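Local coordinates for DUF3299 domain-containing protein (Pseudomonas aeruginosa, PDB 4HSP) that is of unknown function but belongs to the DUF3299 family of the OB clan, is probably made with a signal sequence and has a curled, mostly antiparallel beta sheet, at residues 5-8 with 9-12; 24-27 with 28-32. One frame throughout, in Å; residues are numbered along the deposited sequence.

Interaction 1 of 2, residues 5-8 with 9-12; sequences ELTW and SQLI. With EDO (1,2-ethanediol), chain G; EDO (1,2-ethanediol), chain D; EDO (1,2-ethanediol), chain C.
Leu-11 and Trp-8 make the close-packed side of this turn: Leu-11 CD2 lies 3.8 Å from Trp-8 CZ3, touching the six-membered part of the indole obliquely. The other methyl, CD1, meets Leu-6 CD1 at 3.8 Å, the two leucine chains crossing at about a right angle. All three side chains are buried and also touch Leu-59 of strand 55-68, while Trp-8 NE1 is bonded to the carbonyl of Pro-60. The backbone here is a 3-10 turn, as Leu-11 N donates to Trp-8 O (3.1 Å), and Gln-10 N likewise to Thr-7 O.

The other side is polar and looser. Gln-10 reaches back along the chain, its CG anti to the carbonyl carbon (chi1 -71°) and the rest extended, so that OE1 accepts from Thr-7 N at 2.9 Å, with the donor tilted 34° from the amide's carbonyl plane. Thr-7 OG1, turned between its own N and carbonyl carbon (chi1 71°), is 2.9 Å from Ser-9 OG, either hydroxyl being a possible donor. One ethanediol hydroxyl, probably from the crystallisation liquor, can donate to either Gln-10 OE1 or Glu-5 O; a second ethanediol bonds weakly to Glu-5 O and Gln-10 NE2.

Thr-7 and Gln-10 thus close the turn by two reciprocal bonds, one main chain to side chain and one main chain to main chain; the first satisfies a backbone N-H at the turn's start and helps to set the orientation of the amide.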
# COMPACT_ATOMS: atom_id res chain seq x y z
N GLU A 5 16.63 -23.57 -7.33
CA GLU A 5 15.51 -22.70 -7.67
C GLU A 5 14.33 -23.54 -8.12
O GLU A 5 14.48 -24.44 -8.93
CB GLU A 5 15.88 -21.66 -8.73
CG GLU A 5 14.72 -20.72 -9.03
CD GLU A 5 14.92 -19.69 -10.12
OE1 GLU A 5 16.07 -19.46 -10.55
OE2 GLU A 5 13.91 -19.08 -10.53
N LEU A 6 13.17 -23.25 -7.58
CA LEU A 6 11.92 -23.91 -7.93
C LEU A 6 10.98 -22.95 -8.63
O LEU A 6 11.13 -21.73 -8.52
CB LEU A 6 11.23 -24.45 -6.65
CG LEU A 6 11.98 -25.52 -5.82
CD1 LEU A 6 11.11 -25.94 -4.63
CD2 LEU A 6 12.35 -26.73 -6.66
N THR A 7 10.03 -23.49 -9.40
CA THR A 7 8.92 -22.76 -10.00
C THR A 7 7.69 -23.28 -9.26
O THR A 7 7.74 -24.38 -8.73
CB THR A 7 8.83 -22.95 -11.51
OG1 THR A 7 8.39 -24.28 -11.81
CG2 THR A 7 10.14 -22.60 -12.24
N TRP A 8 6.58 -22.53 -9.28
CA TRP A 8 5.38 -23.02 -8.62
C TRP A 8 4.83 -24.28 -9.27
O TRP A 8 4.27 -25.10 -8.57
CB TRP A 8 4.32 -21.93 -8.59
CG TRP A 8 4.65 -20.90 -7.55
CD1 TRP A 8 5.34 -19.74 -7.75
CD2 TRP A 8 4.51 -21.05 -6.14
NE1 TRP A 8 5.51 -19.09 -6.55
CE2 TRP A 8 4.98 -19.86 -5.54
CE3 TRP A 8 3.94 -22.04 -5.32
CZ2 TRP A 8 4.90 -19.63 -4.16
CZ3 TRP A 8 3.87 -21.81 -3.95
CH2 TRP A 8 4.35 -20.63 -3.39
N SER A 9 5.04 -24.48 -10.58
CA SER A 9 4.56 -25.67 -11.30
C SER A 9 5.30 -26.94 -10.88
O SER A 9 4.75 -28.02 -11.06
CB SER A 9 4.67 -25.49 -12.82
OG SER A 9 6.00 -25.21 -13.22
N GLN A 10 6.53 -26.82 -10.29
CA GLN A 10 7.32 -27.97 -9.81
C GLN A 10 6.76 -28.48 -8.46
O GLN A 10 7.17 -29.54 -7.98
CB GLN A 10 8.79 -27.61 -9.66
CG GLN A 10 9.55 -27.40 -10.97
CD GLN A 10 10.97 -26.97 -10.70
OE1 GLN A 10 11.30 -25.79 -10.69
NE2 GLN A 10 11.82 -27.92 -10.39
N LEU A 11 5.79 -27.74 -7.88
CA LEU A 11 5.18 -28.11 -6.61
C LEU A 11 3.90 -28.90 -6.85
O LEU A 11 3.30 -29.37 -5.90
CB LEU A 11 4.92 -26.84 -5.77
CG LEU A 11 6.00 -26.43 -4.76
CD1 LEU A 11 7.40 -26.26 -5.43
CD2 LEU A 11 5.58 -25.20 -4.01
N ILE A 12 3.51 -29.06 -8.12
CA ILE A 12 2.34 -29.84 -8.52
C ILE A 12 2.83 -31.15 -9.13
O ILE A 12 3.51 -31.13 -10.17
CB ILE A 12 1.37 -29.08 -9.47
CG1 ILE A 12 0.85 -27.76 -8.83
CG2 ILE A 12 0.19 -29.99 -9.83
CD1 ILE A 12 0.18 -26.86 -9.74
C1 EDO G . 6.28 -30.29 -13.03
O1 EDO G . 7.06 -29.17 -13.46
C2 EDO G . 6.93 -31.04 -11.82
O2 EDO G . 5.99 -31.93 -11.23
C1 EDO D . 14.50 -22.64 -12.49
O1 EDO D . 15.77 -22.73 -13.10
C2 EDO D . 13.64 -23.86 -12.89
O2 EDO D . 13.57 -24.76 -11.79
C1 EDO C . 15.36 -28.57 -8.49
O1 EDO C . 15.13 -27.71 -9.62
C2 EDO C . 14.50 -29.88 -8.55
O2 EDO C . 14.66 -30.65 -7.34

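Interaction 2 of 2, residues 24-27 with 28-32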
# COMPACT_ATOMS: atom_id res chain seq x y z
N PRO A 24 -11.01 -15.81 -9.82
CA PRO A 24 -12.22 -16.59 -10.15
C PRO A 24 -13.34 -15.81 -10.83
O PRO A 24 -13.52 -14.62 -10.59
CB PRO A 24 -12.72 -17.07 -8.78
CG PRO A 24 -11.62 -16.95 -7.90
CD PRO A 24 -10.68 -15.91 -8.39
N ILE A 25 -14.16 -16.50 -11.61
CA ILE A 25 -15.34 -15.93 -12.24
C ILE A 25 -16.28 -15.45 -11.13
O ILE A 25 -16.23 -15.97 -10.00
CB ILE A 25 -16.03 -16.91 -13.22
CG1 ILE A 25 -16.39 -18.24 -12.54
CG2 ILE A 25 -15.18 -17.09 -14.48
CD1 ILE A 25 -17.58 -19.01 -13.25
N HIS A 26 -17.06 -14.43 -11.44
CA HIS A 26 -17.97 -13.75 -10.53
C HIS A 26 -18.88 -14.70 -9.74
O HIS A 26 -18.98 -14.57 -8.52
CB HIS A 26 -18.83 -12.76 -11.33
CG HIS A 26 -19.80 -12.01 -10.50
ND1 HIS A 26 -19.42 -10.91 -9.77
CD2 HIS A 26 -21.13 -12.20 -10.35
CE1 HIS A 26 -20.52 -10.45 -9.20
NE2 HIS A 26 -21.58 -11.22 -9.50
N ASP A 27 -19.55 -15.62 -10.43
CA ASP A 27 -20.45 -16.54 -9.76
C ASP A 27 -19.72 -17.43 -8.74
O ASP A 27 -20.24 -17.64 -7.65
CB ASP A 27 -21.23 -17.36 -10.78
CG ASP A 27 -22.25 -16.53 -11.57
OD1 ASP A 27 -22.53 -15.37 -11.16
OD2 ASP A 27 -22.79 -17.06 -12.57
N LEU A 28 -18.48 -17.86 -9.05
CA LEU A 28 -17.63 -18.66 -8.18
C LEU A 28 -17.15 -17.86 -6.96
O LEU A 28 -17.19 -18.39 -5.85
CB LEU A 28 -16.43 -19.26 -8.96
CG LEU A 28 -15.43 -20.16 -8.16
CD1 LEU A 28 -16.13 -21.36 -7.47
CD2 LEU A 28 -14.33 -20.65 -9.07
N ALA A 29 -16.65 -16.63 -7.15
CA ALA A 29 -16.21 -15.77 -6.04
C ALA A 29 -17.39 -15.50 -5.09
O ALA A 29 -17.21 -15.55 -3.87
CB ALA A 29 -15.64 -14.46 -6.58
N ASN A 30 -18.61 -15.27 -5.64
CA ASN A 30 -19.81 -15.08 -4.84
C ASN A 30 -20.18 -16.37 -4.12
O ASN A 30 -20.53 -16.29 -2.94
CB ASN A 30 -21.00 -14.56 -5.65
CG ASN A 30 -20.97 -13.06 -5.90
OD1 ASN A 30 -20.07 -12.32 -5.46
ND2 ASN A 30 -21.93 -12.58 -6.68
N ALA A 31 -20.07 -17.55 -4.79
CA ALA A 31 -20.40 -18.83 -4.16
C ALA A 31 -19.49 -19.14 -2.98
O ALA A 31 -19.98 -19.62 -1.97
CB ALA A 31 -20.36 -19.96 -5.16
N LEU A 32 -18.19 -18.80 -3.07
CA LEU A 32 -17.19 -19.04 -2.03
C LEU A 32 -17.29 -18.00 -0.91
O LEU A 32 -16.93 -18.30 0.22
CB LEU A 32 -15.76 -19.06 -2.62
CG LEU A 32 -15.46 -20.21 -3.58
CD1 LEU A 32 -14.11 -20.07 -4.19
CD2 LEU A 32 -15.53 -21.53 -2.91
O HOH W 1 -23.67 -14.48 -8.28
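Leu-28 meets the two residues that lead into helix 26-34. Its CG lies anti to the backbone N (chi1 -180°), which carries CD2 to 3.9 Å from Pro-24 CB, while its CB touches Ile-25 CG1 at 3.7 Å, the Ile-25 and Leu-28 side chains crossing at about a right angle. Ile-25 occupies the N-cap position, and its aliphatic side chain contributes packing there.

Ala-29 follows, buried; its CB lies 4.5 Å from Pro-24 CB. Its N donates to Ile-25 O at 3.0 Å and 168°, the first i to i+4 bond of the helix.

Asn-30 donates its backbone N to His-26 O. Its side-chain amide sits over one face of the His-26 imidazole, with CG 4.0 Å above the ring plane and displaced toward the rim; the amide and ring planes are 63° apart, so this is not a parallel stack. Asn-30 ND2 also donates to a water at 3.0 Å, which in turn donates to Asp-27 OD1, joining positions 27 and 30 across the turn. The ring of His-26 meets Trp-116 of the second subunit edge-to-face.

Ala-31 closes the next turn, its N donating to Asp-27 O at 2.9 Å, and Leu-32 N continues the pattern to Leu-28 O.

Chemically, the first turn is held by regular main-chain bonds with Pro-24 CB against Leu-28 CD2 on an apolar flank, whereas on the polar side a water joins Asp-27 and Asn-30. His-26 N, in the first turn, is hydrogen-bonded to Glu-5 OE2 of the second subunit, a negative charge that probably sits favourably at the helix's N-terminal end.

Overall arrangement
From the N terminus, strand 4-5 pairs in parallel with strand 55-68, and interaction 1 starts at the strand's end, turning the chain through a short 3-10 segment that lies against strand 55-68. The chain then runs on to helix 26-34, whose first turns make interaction 2. Both contacts are local and in series, neither nested nor crossed; their centres are 27 Å apart and their nearest atoms about 15 Å, with no touch. The turn of interaction 1 packs on strand 55-68, while interaction 2 forms the first turns of a helix far from the chain's centre. Their link runs through the contact with a second subunit: Ile-25 and His-26 of that subunit reach residues 5-8.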